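Local coordinates for immune protein (Enterobacter cloacae, PDB 6D7Y) that probably acts as the immunity partner that binds and neutralises the toxic C-terminal tip of a CdiA contact-dependent growth inhibition protein, at residues B[30-35]-B[68-73]; B[7-12]-B[126-131]; B[111-116]-B[149-154]. All blocks are in the same frame, centred on the assembly; numbering follows the deposited sequence. Where two conformers were deposited one is given.

Interaction 1. Residues B[30-35]-B[68-73]; sequences RIFDFN and SMEGFS
Arg30 O is gripped by one strong hydrogen bond and one weaker contact. Glu70 N donates to Arg30 O at 2.8 Å, nearly straight (175° at the hydrogen) and nearly along the C=O axis. Met69 CA adds a CA-H...O contact from the same strand. Arg30 N returns the bond to Glu70 O. Phe32 and Ser68 form a second hydrogen-bonded pair, with Phe32 N to Ser68 O at 2.9 Å. Ile31 and Met69 form the non-hydrogen-bonded pair between them. The pairing is antiparallel over these three pairs, and the chain of residues 68-73 turns a corner at Glu70 and Gly71.

Arg30, Phe32, Ser68 and Glu70 share one face. Arg30 NH2 reaches Glu70 OE1 at 2.8 Å in a salt bridge. The carboxylate lies near the guanidinium plane, but the two planes stand 86° apart. Phe32 CG takes the crowded position between the backbone N and the carbonyl carbon (chi1 54°), which lays the ring over Ser68. Ser68 CB makes a CH-pi contact 3.9 Å from the Phe32 ring centroid. Glu70 CB meets the ring edge.

On the other face, Ile31 CG2 touches Met69 CE at 3.5 Å. This buried side rests on helix 17-25 through Ile24 and Glu25. Strand 30-36 is outermost in the sheet within this chain, and strand 78-90 flanks strand 63-75 on its other side.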
loop_
_atom_site.group_PDB
_atom_site.type_symbol
_atom_site.label_atom_id
_atom_site.label_comp_id
_atom_site.label_asym_id
_atom_site.label_seq_id
_atom_site.Cartn_x
_atom_site.Cartn_y
_atom_site.Cartn_z
ATOM N N ARG B 30 12.899 1.104 -7.625
ATOM C CA ARG B 30 13.730 0.779 -6.471
ATOM C C ARG B 30 13.060 1.109 -5.156
ATOM O O ARG B 30 12.090 1.858 -5.123
ATOM C CB ARG B 30 15.100 1.483 -6.575
ATOM C CG ARG B 30 15.040 2.955 -6.948
ATOM C CD ARG B 30 16.448 3.534 -7.071
ATOM N NE ARG B 30 17.095 3.596 -5.758
ATOM C CZ ARG B 30 17.034 4.634 -4.913
ATOM N NH1 ARG B 30 17.649 4.563 -3.734
ATOM N NH2 ARG B 30 16.364 5.747 -5.221
ATOM N N ILE B 31 13.574 0.510 -4.080
ATOM C CA ILE B 31 13.064 0.759 -2.735
ATOM C C ILE B 31 14.207 1.070 -1.813
ATOM O O ILE B 31 15.318 0.552 -1.973
ATOM C CB ILE B 31 12.219 -0.392 -2.146
ATOM C CG1 ILE B 31 13.045 -1.644 -1.846
ATOM C CG2 ILE B 31 11.054 -0.708 -3.065
ATOM C CD1 ILE B 31 12.223 -2.737 -1.199
ATOM N N PHE B 32 13.915 1.910 -0.838
ATOM C CA PHE B 32 14.900 2.383 0.113
ATOM C C PHE B 32 14.194 2.981 1.313
ATOM O O PHE B 32 12.955 2.986 1.388
ATOM C CB PHE B 32 15.774 3.444 -0.559
ATOM C CG PHE B 32 14.990 4.563 -1.168
ATOM C CD1 PHE B 32 14.479 4.441 -2.450
ATOM C CD2 PHE B 32 14.746 5.731 -0.457
ATOM C CE1 PHE B 32 13.737 5.459 -3.020
ATOM C CE2 PHE B 32 14.012 6.760 -1.023
ATOM C CZ PHE B 32 13.498 6.622 -2.306
ATOM N N ASP B 33 14.993 3.493 2.238
ATOM C CA ASP B 33 14.499 4.108 3.470
ATOM C C ASP B 33 13.593 3.163 4.280
ATOM O O ASP B 33 12.464 3.496 4.612
ATOM C CB ASP B 33 13.780 5.433 3.176
ATOM C CG ASP B 33 13.480 6.231 4.442
ATOM O OD1 ASP B 33 14.231 6.101 5.435
ATOM O OD2 ASP B 33 12.504 6.998 4.435
ATOM N N PHE B 34 14.112 1.975 4.573
ATOM C CA PHE B 34 13.407 1.005 5.391
ATOM C C PHE B 34 13.317 1.587 6.802
ATOM O O PHE B 34 14.335 2.000 7.367
ATOM C CB PHE B 34 14.148 -0.329 5.397
ATOM C CG PHE B 34 13.576 -1.334 6.350
ATOM C CD1 PHE B 34 12.401 -2.003 6.048
ATOM C CD2 PHE B 34 14.232 -1.640 7.542
ATOM C CE1 PHE B 34 11.874 -2.944 6.928
ATOM C CE2 PHE B 34 13.712 -2.583 8.421
ATOM C CZ PHE B 34 12.528 -3.234 8.117
ATOM N N ASN B 35 12.111 1.613 7.364
ATOM C CA ASN B 35 11.883 2.194 8.692
ATOM C C ASN B 35 10.927 1.287 9.455
ATOM O O ASN B 35 10.075 0.673 8.854
ATOM C CB ASN B 35 11.304 3.606 8.543
ATOM C CG ASN B 35 11.440 4.434 9.807
ATOM O OD1 ASN B 35 12.079 4.014 10.778
ATOM N ND2 ASN B 35 10.876 5.639 9.789
ATOM N N SER B 68 10.299 3.586 1.350
ATOM C CA SER B 68 10.042 4.494 0.252
ATOM C C SER B 68 10.302 3.726 -1.029
ATOM O O SER B 68 11.254 2.937 -1.118
ATOM C CB SER B 68 10.915 5.755 0.328
ATOM O OG SER B 68 10.550 6.524 1.454
HETATM N N MSE B 69 9.465 3.974 -2.018
HETATM C CA MSE B 69 9.551 3.301 -3.289
HETATM C C MSE B 69 9.663 4.381 -4.309
HETATM O O MSE B 69 9.010 5.410 -4.184
HETATM C CB MSE B 69 8.254 2.477 -3.405
HETATM C CG MSE B 69 8.102 1.722 -4.714
HETATM SE SE MSE B 69 6.695 0.311 -4.649
HETATM C CE MSE B 69 7.539 -0.778 -3.237
ATOM N N GLU B 70 10.542 4.199 -5.289
ATOM C CA GLU B 70 10.686 5.149 -6.386
ATOM C C GLU B 70 10.289 4.502 -7.698
ATOM O O GLU B 70 10.625 3.328 -7.951
ATOM C CB GLU B 70 12.132 5.643 -6.486
ATOM C CG GLU B 70 12.379 6.532 -7.692
ATOM C CD GLU B 70 13.810 6.985 -7.804
ATOM O OE1 GLU B 70 14.501 7.075 -6.761
ATOM O OE2 GLU B 70 14.242 7.266 -8.939
ATOM N N GLY B 71 9.611 5.282 -8.539
ATOM C CA GLY B 71 9.201 4.845 -9.867
ATOM C C GLY B 71 8.179 3.725 -9.830
ATOM O O GLY B 71 8.392 2.679 -10.425
ATOM N N PHE B 72 7.070 3.947 -9.135
ATOM C CA PHE B 72 6.025 2.932 -9.026
ATOM C C PHE B 72 5.032 3.075 -10.174
ATOM O O PHE B 72 4.388 4.101 -10.284
ATOM C CB PHE B 72 5.279 3.071 -7.696
ATOM C CG PHE B 72 4.213 2.039 -7.510
ATOM C CD1 PHE B 72 4.541 0.767 -7.059
ATOM C CD2 PHE B 72 2.886 2.314 -7.825
ATOM C CE1 PHE B 72 3.568 -0.207 -6.905
ATOM C CE2 PHE B 72 1.908 1.342 -7.667
ATOM C CZ PHE B 72 2.248 0.082 -7.209
ATOM N N SER B 73 4.926 2.055 -11.029
ATOM C CA SER B 73 3.990 2.102 -12.158
ATOM C C SER B 73 2.692 1.472 -11.685
ATOM O O SER B 73 2.696 0.353 -11.183
ATOM C CB SER B 73 4.540 1.353 -13.374
ATOM O OG SER B 73 4.753 -0.013 -13.074
#

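Interaction 2. Residues B[7-12]-B[126-131]; sequences VIFEGV and FGFENF
Phe9 points the edge of its ring at the face of Phe128, a T-shaped pair with centroids 4.8 Å apart and planes at 71°. The closest carbons are Phe9 CD2 and Phe128 CE2, at 3.4 Å. Phe128 CG sits in the crowded position between the backbone N and the carbonyl carbon (chi1 36°), which puts the ring face against Phe9 CD2. Val12 CG2 packs alongside Phe128 CB.

The polar contacts lie on the face of Glu10 and Asn130. Their side chains run side by side, and Asn130 ND2 donates to Glu10 OE1 at 3.1 Å, nearly along the C-O axis. Asn130 OD1 is held by Asn148 ND2, which fixes the way round of the amide.

The backbone sets these positions. Glu10 N bonds Asn130 O at 2.8 Å, and Asn130 N bonds Glu10 O at 3.2 Å. Glu129 and Asn130 both face Glu10, which makes a classic beta bulge. Within the bulge, Glu129 N donates a hydrogen bond to Gly11 O at 3.1 Å, from above the carbonyl plane. Gly11 has positive phi and passes close to the Glu129 side chain.

Gly127, also with positive phi, leads the chain out of helix 105-126 toward strand 130-135. That strand pairs with strand 3-10, whose other neighbour is strand 93-102. The Phe9 and Phe131 side chains touch Met119 of helix 105-126, and Phe9 also meets Ile24 of helix 17-25.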
loop_
_atom_site.group_PDB
_atom_site.type_symbol
_atom_site.label_atom_id
_atom_site.label_comp_id
_atom_site.label_asym_id
_atom_site.label_seq_id
_atom_site.Cartn_x
_atom_site.Cartn_y
_atom_site.Cartn_z
ATOM N N VAL B 7 -3.920 4.559 -0.947
ATOM C CA VAL B 7 -4.716 3.372 -1.253
ATOM C C VAL B 7 -4.308 2.345 -0.210
ATOM O O VAL B 7 -3.145 2.281 0.204
ATOM C CB VAL B 7 -4.579 2.834 -2.693
ATOM C CG1 VAL B 7 -5.045 3.871 -3.698
ATOM C CG2 VAL B 7 -3.163 2.370 -2.991
ATOM N N ILE B 8 -5.275 1.525 0.204
ATOM C CA ILE B 8 -5.057 0.552 1.244
ATOM C C ILE B 8 -5.584 -0.837 0.896
ATOM O O ILE B 8 -6.705 -0.961 0.368
ATOM C CB ILE B 8 -5.874 0.943 2.521
ATOM C CG1 ILE B 8 -5.552 2.360 3.033
ATOM C CG2 ILE B 8 -5.660 -0.064 3.646
ATOM C CD1 ILE B 8 -4.199 2.544 3.591
ATOM N N PHE B 9 -4.759 -1.855 1.176
ATOM C CA PHE B 9 -5.174 -3.270 1.080
ATOM C C PHE B 9 -5.453 -3.576 2.560
ATOM O O PHE B 9 -4.520 -3.680 3.363
ATOM C CB PHE B 9 -4.065 -4.183 0.588
ATOM C CG PHE B 9 -3.572 -3.910 -0.812
ATOM C CD1 PHE B 9 -2.506 -3.045 -1.028
ATOM C CD2 PHE B 9 -4.115 -4.581 -1.907
ATOM C CE1 PHE B 9 -2.015 -2.830 -2.309
ATOM C CE2 PHE B 9 -3.632 -4.366 -3.193
ATOM C CZ PHE B 9 -2.571 -3.490 -3.390
ATOM N N GLU B 10 -6.729 -3.698 2.937
ATOM C CA GLU B 10 -7.101 -3.912 4.336
ATOM C C GLU B 10 -7.343 -5.381 4.646
ATOM O O GLU B 10 -8.043 -6.048 3.901
ATOM C CB GLU B 10 -8.370 -3.157 4.657
ATOM C CG GLU B 10 -8.742 -3.184 6.129
ATOM C CD GLU B 10 -10.068 -2.518 6.401
ATOM O OE1 GLU B 10 -11.018 -2.804 5.669
ATOM O OE2 GLU B 10 -10.163 -1.725 7.361
ATOM N N GLY B 11 -6.774 -5.854 5.758
ATOM C CA GLY B 11 -6.937 -7.251 6.191
ATOM C C GLY B 11 -6.341 -8.238 5.209
ATOM O O GLY B 11 -7.026 -9.101 4.682
ATOM N N VAL B 12 -5.048 -8.109 4.976
ATOM C CA VAL B 12 -4.348 -8.967 4.036
ATOM C C VAL B 12 -4.184 -10.373 4.639
ATOM O O VAL B 12 -4.104 -10.534 5.863
ATOM C CB VAL B 12 -2.968 -8.353 3.674
ATOM C CG1 VAL B 12 -2.197 -9.226 2.693
ATOM C CG2 VAL B 12 -3.154 -6.950 3.106
ATOM N N PHE B 126 -4.483 -12.639 -3.773
ATOM C CA PHE B 126 -3.849 -12.373 -2.477
ATOM C C PHE B 126 -4.787 -12.356 -1.279
ATOM O O PHE B 126 -4.321 -12.300 -0.131
ATOM C CB PHE B 126 -2.999 -11.119 -2.556
ATOM C CG PHE B 126 -1.914 -11.215 -3.587
ATOM C CD1 PHE B 126 -0.729 -11.885 -3.302
ATOM C CD2 PHE B 126 -2.084 -10.670 -4.850
ATOM C CE1 PHE B 126 0.267 -11.987 -4.253
ATOM C CE2 PHE B 126 -1.085 -10.776 -5.807
ATOM C CZ PHE B 126 0.090 -11.430 -5.506
ATOM N N GLY B 127 -6.089 -12.404 -1.544
ATOM C CA GLY B 127 -7.086 -12.477 -0.490
ATOM C C GLY B 127 -7.071 -11.440 0.619
ATOM O O GLY B 127 -6.927 -11.788 1.794
ATOM N N PHE B 128 -7.189 -10.173 0.243
ATOM C CA PHE B 128 -7.314 -9.096 1.229
ATOM C C PHE B 128 -8.808 -8.802 1.389
ATOM O O PHE B 128 -9.562 -8.914 0.422
ATOM C CB PHE B 128 -6.468 -7.870 0.856
ATOM C CG PHE B 128 -6.401 -7.581 -0.618
ATOM C CD1 PHE B 128 -7.413 -6.865 -1.264
ATOM C CD2 PHE B 128 -5.288 -7.982 -1.359
ATOM C CE1 PHE B 128 -7.320 -6.573 -2.622
ATOM C CE2 PHE B 128 -5.197 -7.708 -2.714
ATOM C CZ PHE B 128 -6.207 -6.993 -3.347
ATOM N N GLU B 129 -9.243 -8.461 2.604
ATOM C CA GLU B 129 -10.685 -8.228 2.882
ATOM C C GLU B 129 -11.324 -7.061 2.114
ATOM O O GLU B 129 -12.429 -7.183 1.605
ATOM C CB GLU B 129 -10.930 -8.057 4.387
ATOM C CG GLU B 129 -10.550 -9.283 5.208
ATOM C CD GLU B 129 -10.899 -9.153 6.690
ATOM O OE1 GLU B 129 -10.588 -10.097 7.449
ATOM O OE2 GLU B 129 -11.483 -8.117 7.099
ATOM N N ASN B 130 -10.640 -5.922 2.053
ATOM C CA ASN B 130 -11.158 -4.768 1.334
ATOM C C ASN B 130 -10.001 -3.993 0.759
ATOM O O ASN B 130 -8.868 -4.165 1.202
ATOM C CB ASN B 130 -11.881 -3.807 2.283
ATOM C CG ASN B 130 -13.152 -4.370 2.844
ATOM O OD1 ASN B 130 -14.080 -4.705 2.111
ATOM N ND2 ASN B 130 -13.228 -4.419 4.159
ATOM N N PHE B 131 -10.307 -3.188 -0.246
ATOM C CA PHE B 131 -9.318 -2.279 -0.857
ATOM C C PHE B 131 -10.048 -0.957 -1.093
ATOM O O PHE B 131 -11.233 -0.946 -1.436
ATOM C CB PHE B 131 -8.645 -2.877 -2.095
ATOM C CG PHE B 131 -9.574 -3.301 -3.192
ATOM C CD1 PHE B 131 -10.220 -4.537 -3.139
ATOM C CD2 PHE B 131 -9.749 -2.526 -4.328
ATOM C CE1 PHE B 131 -11.055 -4.949 -4.170
ATOM C CE2 PHE B 131 -10.586 -2.937 -5.357
ATOM C CZ PHE B 131 -11.244 -4.147 -5.276
#

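Interaction 3. Residues B[111-116]-B[149-154]; sequences VMLEFQ and NRLGPL
The carboxamide of Gln116 is the flat group that carries this contact, and it touches by its tip atoms. Leu151 CD2 sits 3.1 Å from Gln116 OE1, and Asn149 C lies 3.5 Å from Gln116 NE2. No flat side chain of residues 149-154 stacks on either amide face. The Asn149 amide and the Arg150 guanidinium belong to side chains that start out away from the helix.

The motif is a helix packed on an antiparallel sheet. Helix 105-126 covers one face of the sheet, and here its flank meets the short strand 150-151, outermost within this chain. The contact is small, 157 Å² over both sides, and lies at the surface.

Gln116 gets there by an extended chain. CG is anti to the backbone N (chi1 -174°), and chi2 is also anti (-176°). NE2 then donates a hydrogen bond to Asn148 O, just before the strand segment. This bond fixes the amide, leaving OE1 toward Leu151. The Gln116 side chain also touches Phe146 of strand 144-147.

The buried side of the same helix turn is apolar, with Met112 packed on Phe5 and Val7 and Phe115 on Leu98.

Leu113 lies one helical turn before Gln116, and its side chain crosses that of Leu151 at about a right angle. Their CD2 methyls meet tightly: Leu113 CD2 to Leu151 CD2 is 3.5 Å.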
loop_
_atom_site.group_PDB
_atom_site.type_symbol
_atom_site.label_atom_id
_atom_site.label_comp_id
_atom_site.label_asym_id
_atom_site.label_seq_id
_atom_site.Cartn_x
_atom_site.Cartn_y
_atom_site.Cartn_z
ATOM N N VAL B 111 -5.446 8.511 -11.295
ATOM C CA VAL B 111 -4.563 7.532 -10.643
ATOM C C VAL B 111 -5.391 6.574 -9.785
ATOM O O VAL B 111 -5.162 5.353 -9.775
ATOM C CB VAL B 111 -3.506 8.254 -9.771
ATOM C CG1 VAL B 111 -2.710 7.270 -8.921
ATOM C CG2 VAL B 111 -2.582 9.071 -10.655
HETATM N N MSE B 112 -6.382 7.121 -9.092
HETATM C CA MSE B 112 -7.247 6.300 -8.252
HETATM C C MSE B 112 -7.984 5.236 -9.035
HETATM O O MSE B 112 -8.086 4.087 -8.581
HETATM C CB MSE B 112 -8.236 7.197 -7.505
HETATM C CG MSE B 112 -7.509 8.018 -6.454
HETATM SE SE MSE B 112 -7.112 6.832 -4.932
HETATM C CE MSE B 112 -6.104 8.077 -3.835
ATOM N N LEU B 113 -8.538 5.602 -10.191
ATOM C CA LEU B 113 -9.257 4.636 -11.023
ATOM C C LEU B 113 -8.326 3.545 -11.540
ATOM O O LEU B 113 -8.734 2.387 -11.662
ATOM C CB LEU B 113 -10.049 5.303 -12.149
ATOM C CG LEU B 113 -11.310 6.080 -11.743
ATOM C CD1 LEU B 113 -11.966 6.673 -12.976
ATOM C CD2 LEU B 113 -12.318 5.192 -11.020
ATOM N N GLU B 114 -7.076 3.897 -11.812
ATOM C CA GLU B 114 -6.096 2.900 -12.232
ATOM C C GLU B 114 -5.773 1.978 -11.058
ATOM O O GLU B 114 -5.654 0.769 -11.248
ATOM C CB GLU B 114 -4.839 3.552 -12.817
ATOM C CG GLU B 114 -5.072 4.271 -14.139
ATOM C CD GLU B 114 -5.477 3.367 -15.308
ATOM O OE1 GLU B 114 -5.656 3.910 -16.421
ATOM O OE2 GLU B 114 -5.624 2.128 -15.158
ATOM N N PHE B 115 -5.652 2.532 -9.844
ATOM C CA PHE B 115 -5.425 1.683 -8.668
ATOM C C PHE B 115 -6.593 0.743 -8.439
ATOM O O PHE B 115 -6.391 -0.433 -8.112
ATOM C CB PHE B 115 -5.188 2.492 -7.389
ATOM C CG PHE B 115 -3.747 2.785 -7.107
ATOM C CD1 PHE B 115 -2.911 1.767 -6.664
ATOM C CD2 PHE B 115 -3.243 4.063 -7.212
ATOM C CE1 PHE B 115 -1.581 2.008 -6.370
ATOM C CE2 PHE B 115 -1.915 4.319 -6.905
ATOM C CZ PHE B 115 -1.081 3.288 -6.483
ATOM N N GLN B 116 -7.817 1.264 -8.588
ATOM C CA GLN B 116 -9.020 0.426 -8.402
ATOM C C GLN B 116 -8.970 -0.808 -9.317
ATOM O O GLN B 116 -9.260 -1.936 -8.889
ATOM C CB GLN B 116 -10.324 1.219 -8.655
ATOM C CG GLN B 116 -11.584 0.403 -8.310
ATOM C CD GLN B 116 -12.901 1.099 -8.629
ATOM O OE1 GLN B 116 -13.005 1.835 -9.611
ATOM N NE2 GLN B 116 -13.941 0.834 -7.808
ATOM N N ASN B 149 -15.189 -2.610 -5.474
ATOM C CA ASN B 149 -15.637 -2.426 -6.849
ATOM C C ASN B 149 -16.661 -1.290 -7.011
ATOM O O ASN B 149 -17.359 -1.241 -8.017
ATOM C CB ASN B 149 -16.205 -3.749 -7.387
ATOM C CG ASN B 149 -17.400 -4.291 -6.559
ATOM O OD1 ASN B 149 -17.670 -3.842 -5.430
ATOM N ND2 ASN B 149 -18.095 -5.284 -7.117
ATOM N N ARG B 150 -16.753 -0.405 -6.015
ATOM C CA ARG B 150 -17.688 0.709 -6.017
ATOM C C ARG B 150 -16.966 2.030 -6.183
ATOM O O ARG B 150 -15.850 2.193 -5.707
ATOM C CB ARG B 150 -18.440 0.743 -4.696
ATOM C CG ARG B 150 -19.270 -0.478 -4.490
ATOM C CD ARG B 150 -20.026 -0.429 -3.191
ATOM N NE ARG B 150 -19.282 -0.823 -1.999
ATOM C CZ ARG B 150 -18.818 -0.023 -1.050
ATOM N NH1 ARG B 150 -18.229 -0.575 -0.005
ATOM N NH2 ARG B 150 -18.943 1.306 -1.108
ATOM N N LEU B 151 -17.645 3.002 -6.777
ATOM C CA LEU B 151 -17.043 4.321 -7.015
ATOM C C LEU B 151 -17.506 5.408 -6.092
ATOM O O LEU B 151 -18.566 5.308 -5.446
ATOM C CB LEU B 151 -17.348 4.788 -8.439
ATOM C CG LEU B 151 -16.780 3.981 -9.598
ATOM C CD1 LEU B 151 -17.310 4.553 -10.903
ATOM C CD2 LEU B 151 -15.265 3.983 -9.585
ATOM N N GLY B 152 -16.680 6.459 -6.027
ATOM C CA GLY B 152 -17.009 7.655 -5.271
ATOM C C GLY B 152 -16.733 7.492 -3.809
ATOM O O GLY B 152 -16.135 6.479 -3.405
ATOM N N PRO B 153 -17.175 8.449 -2.996
ATOM C CA PRO B 153 -17.936 9.630 -3.398
ATOM C C PRO B 153 -17.223 10.710 -4.200
ATOM O O PRO B 153 -17.903 11.522 -4.818
ATOM C CB PRO B 153 -18.398 10.213 -2.067
ATOM C CG PRO B 153 -17.422 9.729 -1.074
ATOM C CD PRO B 153 -17.007 8.372 -1.539
ATOM N N LEU B 154 -15.894 10.760 -4.188
ATOM C CA LEU B 154 -15.197 11.752 -5.000
ATOM C C LEU B 154 -15.064 11.174 -6.411
ATOM O O LEU B 154 -14.697 10.005 -6.584
ATOM C CB LEU B 154 -13.821 12.070 -4.442
ATOM C CG LEU B 154 -13.817 12.493 -2.981
ATOM C CD1 LEU B 154 -12.438 13.028 -2.624
ATOM C CD2 LEU B 154 -14.865 13.544 -2.698
#

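All three contacts belong to one antiparallel sheet and the helices on it. Interactions 1 and 2 have centres about 20 Å apart, on opposite sides of the chain's centre, and do not touch. Interaction 3 meets both, mainly through helix 105-126. Phe115 CZ packs on Phe72 CE2 of interaction 1 at 3.8 Å, and Phe115 CD1 packs on Val7 CG2 of interaction 2 at 3.7 Å. Phe131 CE2 also approaches Gln116 O at 3.9 Å. Interactions 1 and 3 hold the strands outermost within this chain, 30-36 and 150-151, with centres about 23 Å apart. Interaction 2 joins strands 3-10 and 130-135, which lie inside the sheet.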